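Local coordinates for probable branched-chain-amino-acid aminotransferase (Thermotoga maritima MSB8, PDB 3CSW), which probably transfers the amino group of leucine, isoleucine or valine to 2-oxoglutarate, using pyridoxal 5'-phosphate as cofactor, at residues A[181-186]-A[190-195]; A[233-238]-A[253-258]. All coordinates share one frame; numbering follows the deposited sequence.

Interaction 1: A[181-186]-A[190-195]. With PLP (pyridoxal-5'-phosphate), chain E.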
loop_
_atom_site.group_PDB
_atom_site.type_symbol
_atom_site.label_atom_id
_atom_site.label_comp_id
_atom_site.label_asym_id
_atom_site.label_seq_id
_atom_site.Cartn_x
_atom_site.Cartn_y
_atom_site.Cartn_z
ATOM N N ASN A 181 21.302 -6.841 9.130
ATOM C CA ASN A 181 20.982 -6.841 7.708
ATOM C C ASN A 181 21.094 -8.260 7.119
ATOM O O ASN A 181 21.741 -9.146 7.695
ATOM C CB ASN A 181 21.850 -5.861 6.931
ATOM C CG ASN A 181 21.555 -4.402 7.268
ATOM O OD1 ASN A 181 22.354 -3.739 7.941
ATOM N ND2 ASN A 181 20.417 -3.891 6.792
ATOM N N VAL A 182 20.426 -8.465 5.982
ATOM C CA VAL A 182 20.318 -9.763 5.296
ATOM C C VAL A 182 21.046 -9.775 3.954
ATOM O O VAL A 182 20.931 -8.858 3.151
ATOM C CB VAL A 182 18.813 -10.113 5.061
ATOM C CG1 VAL A 182 18.611 -11.416 4.183
ATOM C CG2 VAL A 182 18.108 -10.221 6.421
ATOM N N PHE A 183 21.795 -10.849 3.738
ATOM C CA PHE A 183 22.423 -11.131 2.480
ATOM C C PHE A 183 22.038 -12.549 2.039
ATOM O O PHE A 183 21.795 -13.432 2.877
ATOM C CB PHE A 183 23.957 -11.077 2.620
ATOM C CG PHE A 183 24.526 -9.695 2.796
ATOM C CD1 PHE A 183 24.448 -9.045 4.016
ATOM C CD2 PHE A 183 25.185 -9.061 1.745
ATOM C CE1 PHE A 183 25.002 -7.786 4.193
ATOM C CE2 PHE A 183 25.731 -7.804 1.908
ATOM C CZ PHE A 183 25.647 -7.165 3.144
ATOM N N LEU A 184 21.972 -12.750 0.723
ATOM C CA LEU A 184 21.795 -14.082 0.154
ATOM C C LEU A 184 22.816 -14.299 -0.953
ATOM O O LEU A 184 23.389 -13.352 -1.502
ATOM C CB LEU A 184 20.358 -14.338 -0.337
ATOM C CG LEU A 184 19.784 -13.530 -1.496
ATOM C CD1 LEU A 184 18.683 -14.307 -2.144
ATOM C CD2 LEU A 184 19.275 -12.163 -1.032
ATOM N N VAL A 185 23.093 -15.558 -1.241
ATOM C CA VAL A 185 24.030 -15.895 -2.320
ATOM C C VAL A 185 23.274 -16.787 -3.273
ATOM O O VAL A 185 22.611 -17.725 -2.834
ATOM C CB VAL A 185 25.305 -16.628 -1.839
ATOM C CG1 VAL A 185 26.171 -17.033 -3.038
ATOM C CG2 VAL A 185 26.116 -15.765 -0.844
ATOM N N LYS A 186 23.363 -16.481 -4.565
ATOM C CA LYS A 186 22.702 -17.258 -5.613
ATOM C C LYS A 186 23.573 -17.280 -6.849
ATOM O O LYS A 186 23.885 -16.223 -7.394
ATOM C CB LYS A 186 21.336 -16.644 -5.934
ATOM C CG LYS A 186 20.472 -17.427 -6.915
ATOM C CD LYS A 186 20.229 -18.845 -6.462
ATOM C CE LYS A 186 19.142 -19.481 -7.284
ATOM N NZ LYS A 186 18.926 -20.876 -6.871
ATOM N N LEU A 190 26.597 -12.302 -4.638
ATOM C CA LEU A 190 26.176 -11.826 -3.328
ATOM C C LEU A 190 25.083 -10.747 -3.549
ATOM O O LEU A 190 25.309 -9.757 -4.238
ATOM C CB LEU A 190 27.366 -11.262 -2.526
ATOM C CG LEU A 190 27.042 -10.800 -1.098
ATOM C CD1 LEU A 190 26.605 -11.966 -0.255
ATOM C CD2 LEU A 190 28.205 -10.067 -0.453
ATOM N N ILE A 191 23.898 -10.979 -2.976
ATOM C CA ILE A 191 22.715 -10.152 -3.194
ATOM C C ILE A 191 22.197 -9.646 -1.843
ATOM O O ILE A 191 22.129 -10.401 -0.882
ATOM C CB ILE A 191 21.601 -10.959 -3.938
ATOM C CG1 ILE A 191 22.104 -11.470 -5.301
ATOM C CG2 ILE A 191 20.336 -10.118 -4.089
ATOM C CD1 ILE A 191 21.340 -12.674 -5.811
ATOM N N THR A 192 21.892 -8.349 -1.761
ATOM C CA THR A 192 21.398 -7.734 -0.539
ATOM C C THR A 192 20.366 -6.643 -0.870
ATOM O O THR A 192 20.485 -5.954 -1.898
ATOM C CB THR A 192 22.552 -7.170 0.342
ATOM O OG1 THR A 192 22.106 -6.980 1.694
ATOM C CG2 THR A 192 23.104 -5.876 -0.202
ATOM N N PRO A 193 19.315 -6.517 -0.024
ATOM C CA PRO A 193 18.380 -5.413 -0.224
ATOM C C PRO A 193 19.047 -4.028 -0.346
ATOM O O PRO A 193 19.923 -3.668 0.454
ATOM C CB PRO A 193 17.476 -5.494 1.014
ATOM C CG PRO A 193 17.446 -6.989 1.328
ATOM C CD PRO A 193 18.880 -7.410 1.067
ATOM N N SER A 194 18.616 -3.291 -1.360
ATOM C CA SER A 194 19.007 -1.911 -1.586
ATOM C C SER A 194 18.451 -1.032 -0.472
ATOM O O SER A 194 17.462 -1.388 0.168
ATOM C CB SER A 194 18.447 -1.462 -2.924
ATOM O OG SER A 194 17.060 -1.757 -2.999
ATOM N N LEU A 195 19.097 0.111 -0.233
ATOM C CA LEU A 195 18.621 1.061 0.778
ATOM C C LEU A 195 17.207 1.562 0.471
ATOM O O LEU A 195 16.459 1.878 1.393
ATOM C CB LEU A 195 19.582 2.251 0.934
ATOM C CG LEU A 195 21.007 1.874 1.348
ATOM C CD1 LEU A 195 21.868 3.142 1.368
ATOM C CD2 LEU A 195 21.083 1.132 2.696
HETATM N N1 PLP E . 18.913 -3.415 11.053
HETATM C C2 PLP E . 18.357 -2.949 12.240
HETATM C C2A PLP E . 16.867 -2.820 12.306
HETATM C C3 PLP E . 19.194 -2.623 13.330
HETATM O O3 PLP E . 18.663 -2.242 14.540
HETATM C C4 PLP E . 20.596 -2.770 13.202
HETATM C C4A PLP E . 21.506 -2.491 14.367
HETATM O O4A PLP E . 21.689 -3.363 15.237
HETATM C C5 PLP E . 21.133 -3.249 11.994
HETATM C C6 PLP E . 20.281 -3.555 10.930
HETATM C C5A PLP E . 22.588 -3.639 11.876
HETATM O O4P PLP E . 23.387 -2.493 11.621
HETATM P P PLP E . 24.966 -2.416 12.024
HETATM O O1P PLP E . 25.461 -0.960 11.903
HETATM O O2P PLP E . 25.759 -3.291 11.095
HETATM O O3P PLP E . 25.048 -2.922 13.458
#

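Interaction 2: A[233-238]-A[253-258]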
loop_
_atom_site.group_PDB
_atom_site.type_symbol
_atom_site.label_atom_id
_atom_site.label_comp_id
_atom_site.label_asym_id
_atom_site.label_seq_id
_atom_site.Cartn_x
_atom_site.Cartn_y
_atom_site.Cartn_z
ATOM N N ASP A 233 21.127 -20.220 -2.549
ATOM C CA ASP A 233 22.168 -21.194 -2.196
ATOM C C ASP A 233 22.717 -20.973 -0.774
ATOM O O ASP A 233 23.043 -21.942 -0.079
ATOM C CB ASP A 233 23.339 -21.153 -3.196
ATOM C CG ASP A 233 22.905 -21.430 -4.614
ATOM O OD1 ASP A 233 21.931 -22.167 -4.785
ATOM O OD2 ASP A 233 23.525 -20.897 -5.561
ATOM N N GLU A 234 22.841 -19.707 -0.364
ATOM C CA GLU A 234 23.330 -19.345 0.954
ATOM C C GLU A 234 22.565 -18.141 1.462
ATOM O O GLU A 234 22.049 -17.370 0.685
ATOM C CB GLU A 234 24.839 -18.969 0.945
ATOM C CG GLU A 234 25.739 -19.853 0.105
ATOM C CD GLU A 234 27.217 -19.462 0.146
ATOM O OE1 GLU A 234 27.694 -19.011 1.199
ATOM O OE2 GLU A 234 27.912 -19.658 -0.875
HETATM N N MSE A 235 22.543 -17.981 2.783
HETATM C CA MSE A 235 22.004 -16.802 3.440
HETATM C C MSE A 235 22.824 -16.495 4.697
HETATM O O MSE A 235 23.353 -17.404 5.339
HETATM C CB MSE A 235 20.531 -17.040 3.771
HETATM C CG MSE A 235 19.825 -15.919 4.539
HETATM SE SE MSE A 235 17.960 -16.320 4.876
HETATM C CE MSE A 235 17.516 -14.761 5.750
ATOM N N PHE A 236 22.987 -15.210 5.010
ATOM C CA PHE A 236 23.665 -14.780 6.242
ATOM C C PHE A 236 23.190 -13.396 6.694
ATOM O O PHE A 236 22.563 -12.651 5.917
ATOM C CB PHE A 236 25.206 -14.864 6.134
ATOM C CG PHE A 236 25.862 -13.852 5.181
ATOM C CD1 PHE A 236 26.170 -12.563 5.613
ATOM C CD2 PHE A 236 26.238 -14.226 3.891
ATOM C CE1 PHE A 236 26.793 -11.652 4.761
ATOM C CE2 PHE A 236 26.868 -13.326 3.035
ATOM C CZ PHE A 236 27.141 -12.027 3.475
ATOM N N LEU A 237 23.478 -13.094 7.963
ATOM C CA LEU A 237 23.146 -11.832 8.592
ATOM C C LEU A 237 24.408 -11.059 8.920
ATOM O O LEU A 237 25.482 -11.643 9.090
ATOM C CB LEU A 237 22.376 -12.058 9.896
ATOM C CG LEU A 237 21.184 -13.006 9.886
ATOM C CD1 LEU A 237 20.655 -13.219 11.315
ATOM C CD2 LEU A 237 20.093 -12.501 8.919
ATOM N N THR A 238 24.279 -9.741 9.031
ATOM C CA THR A 238 25.387 -8.897 9.461
ATOM C C THR A 238 24.921 -7.938 10.565
ATOM O O THR A 238 23.893 -7.297 10.436
ATOM C CB THR A 238 25.985 -8.081 8.257
ATOM O OG1 THR A 238 25.010 -7.163 7.747
ATOM C CG2 THR A 238 26.436 -9.000 7.129
ATOM N N HIS A 253 13.129 -24.213 6.143
ATOM C CA HIS A 253 13.995 -24.395 4.998
ATOM C C HIS A 253 15.464 -24.370 5.395
ATOM O O HIS A 253 16.003 -23.320 5.710
ATOM C CB HIS A 253 13.709 -23.283 3.969
ATOM C CG HIS A 253 14.456 -23.443 2.679
ATOM N ND1 HIS A 253 13.945 -24.135 1.602
ATOM C CD2 HIS A 253 15.679 -23.005 2.297
ATOM C CE1 HIS A 253 14.826 -24.116 0.615
ATOM N NE2 HIS A 253 15.885 -23.435 1.011
ATOM N N SER A 254 16.120 -25.525 5.331
ATOM C CA SER A 254 17.553 -25.629 5.588
ATOM C C SER A 254 18.373 -25.254 4.374
ATOM O O SER A 254 18.076 -25.692 3.261
ATOM C CB SER A 254 17.937 -27.068 5.982
ATOM O OG SER A 254 17.529 -27.354 7.316
ATOM N N PHE A 255 19.416 -24.457 4.611
ATOM C CA PHE A 255 20.443 -24.157 3.614
ATOM C C PHE A 255 21.628 -25.128 3.714
ATOM O O PHE A 255 22.227 -25.474 2.703
ATOM C CB PHE A 255 20.954 -22.725 3.775
ATOM C CG PHE A 255 19.909 -21.706 3.525
ATOM C CD1 PHE A 255 19.479 -21.449 2.230
ATOM C CD2 PHE A 255 19.298 -21.047 4.581
ATOM C CE1 PHE A 255 18.470 -20.530 2.002
ATOM C CE2 PHE A 255 18.300 -20.124 4.347
ATOM C CZ PHE A 255 17.883 -19.873 3.067
ATOM N N PHE A 256 21.977 -25.519 4.939
ATOM C CA PHE A 256 23.051 -26.470 5.176
ATOM C C PHE A 256 22.878 -27.222 6.484
ATOM O O PHE A 256 22.070 -26.855 7.327
ATOM C CB PHE A 256 24.436 -25.798 5.117
ATOM C CG PHE A 256 24.688 -24.782 6.201
ATOM C CD1 PHE A 256 25.139 -25.181 7.453
ATOM C CD2 PHE A 256 24.542 -23.418 5.946
ATOM C CE1 PHE A 256 25.405 -24.249 8.438
ATOM C CE2 PHE A 256 24.812 -22.480 6.926
ATOM C CZ PHE A 256 25.244 -22.896 8.178
ATOM N N GLU A 257 23.645 -28.305 6.612
ATOM C CA GLU A 257 23.601 -29.191 7.784
ATOM C C GLU A 257 24.689 -28.823 8.779
ATOM O O GLU A 257 24.393 -28.551 9.941
ATOM C CB GLU A 257 23.744 -30.659 7.354
ATOM C CG GLU A 257 22.710 -31.117 6.299
ATOM C CD GLU A 257 21.251 -30.896 6.752
ATOM O OE1 GLU A 257 20.927 -31.306 7.894
ATOM O OE2 GLU A 257 20.437 -30.317 5.975
ATOM N N GLU A 258 25.932 -28.769 8.305
ATOM C CA GLU A 258 27.095 -28.522 9.169
ATOM C C GLU A 258 27.938 -27.311 8.769
ATOM O O GLU A 258 28.278 -26.480 9.608
ATOM C CB GLU A 258 28.032 -29.743 9.145
ATOM C CG GLU A 258 27.378 -31.108 9.458
ATOM C CD GLU A 258 27.241 -31.382 10.948
ATOM O OE1 GLU A 258 27.062 -30.420 11.737
ATOM O OE2 GLU A 258 27.306 -32.572 11.323
HETATM O O HOH W 1 21.818 -24.420 0.022
#

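Interaction 1: A[181-186]-A[190-195]
Strands 181-186 and 190-193 run antiparallel, the axes of these segments 4.7 Å apart at closest approach. L184 and I191 form a hydrogen-bonded pair, L184 N donating to I191 O and I191 N to L184 O, each at 2.8 Å. Both bonds are nearly straight, with N-H...O angles of 174° and 167°. V185 and L190 follow as a non-hydrogen-bonded pair. Toward the other end the backbone ladder gives way to a side-chain bond, in which the hydroxyl OG1 of T192 donates to V182 O over 2.7 Å, tilted from the carbonyl plane. Threonine suits this place because its one CB carries both a hydroxyl, which can bond V182 O, and a C-H for the face of F183. The first torsion (chi1 -161°) sets OG1 anti to the backbone N, where it grips the carbonyl and also lies above the centre of the F183 ring. T192 CB stands over that same ring as a CH-pi contact, 3.9 Å from the F183 centroid. Beside it P193, which has no N-H to offer, brings its CD to V182 O. The two strands make a beta hairpin at the heart of the five-stranded mixed sheet of this class-IV aminotransferase, with strand 234-239 on the far side of 181-186. On the face that carries F183, L190 turns its branched end back to the partner strand: CD1 lies 3.8 Å from F183 CD2 and 3.9 Å from V185 CG2, the fork of leucine reaching both a ring and a valine methyl. On the other face L184 and I191 lie together, and V224 lies against both. I191 also extends CD1 to the CB of K186, whose amino group is hydrogen-bonded to E231 O.

Interaction 2: A[233-238]-A[253-258]
The F255 ring is sandwiched: CB of selenomethionine M235 lies over one face and CD2 of H253, from its own segment, over the opposite face, both offset toward the rim. On the M235 side the contact is a CH-pi interaction, with CB 4.1 Å from the F255 centroid and 22° off the ring normal. The selenium of the same side chain comes in obliquely, 4.8 Å from the centroid of F255, and touches the ring at CE2 (3.9 Å) and CZ. CG anti to the backbone N (chi1 177°), with the chain extended beyond it, sets which way SE is carried past CB. CB and SE both meet the CE2-CZ side of the ring, while the terminal CE leads away. This is a Met-aromatic contact, made here by selenium in place of sulfur; an unbranched chain with a polarisable heteroatom suits the position, while a phenylalanine offers a broad apolar surface to receive it. D233 and E234 both face V185 of the neighbouring strand, a classic beta bulge at the start of strand 234-239. Just past this irregularity, M235 points to F255, which follows the short edge strand 253-254 of another sheet, so that the contact joins two sheets of the fold. V247 and A232 add to the apolar surroundings of the ring. Polar bridging comes from a single water that donates to D233 O at 2.8 Å and to F255 O at 2.9 Å, tying the two backbones together. The carboxylate of D233 is engaged outside the contact, OD2 accepting a hydrogen bond from E187 N.

How the interactions relate
Interaction 1 and interaction 2 meet along one sheet, where strands 181-186 and 234-239 are neighbours; their centres lie about 13 Å apart. Backbone bonds join them at both ends, V185 N to E234 O at 2.8 Å and T238 N to N181 O at 2.9 Å, while F183 stacks on F236 and packs its CE1 against T238 CG2 at 3.5 Å. The cofactor lies at the N181 end: OD1 of N181 approaches PLP C6 to 3.6 Å, and ND2 is hydrogen-bonded to L200 O. The M235 side chain, by contrast, is about 13 Å from PLP, so interaction 2 lies away from the cofactor, where the start of strand 234-239 meets the segment following strand 253-254.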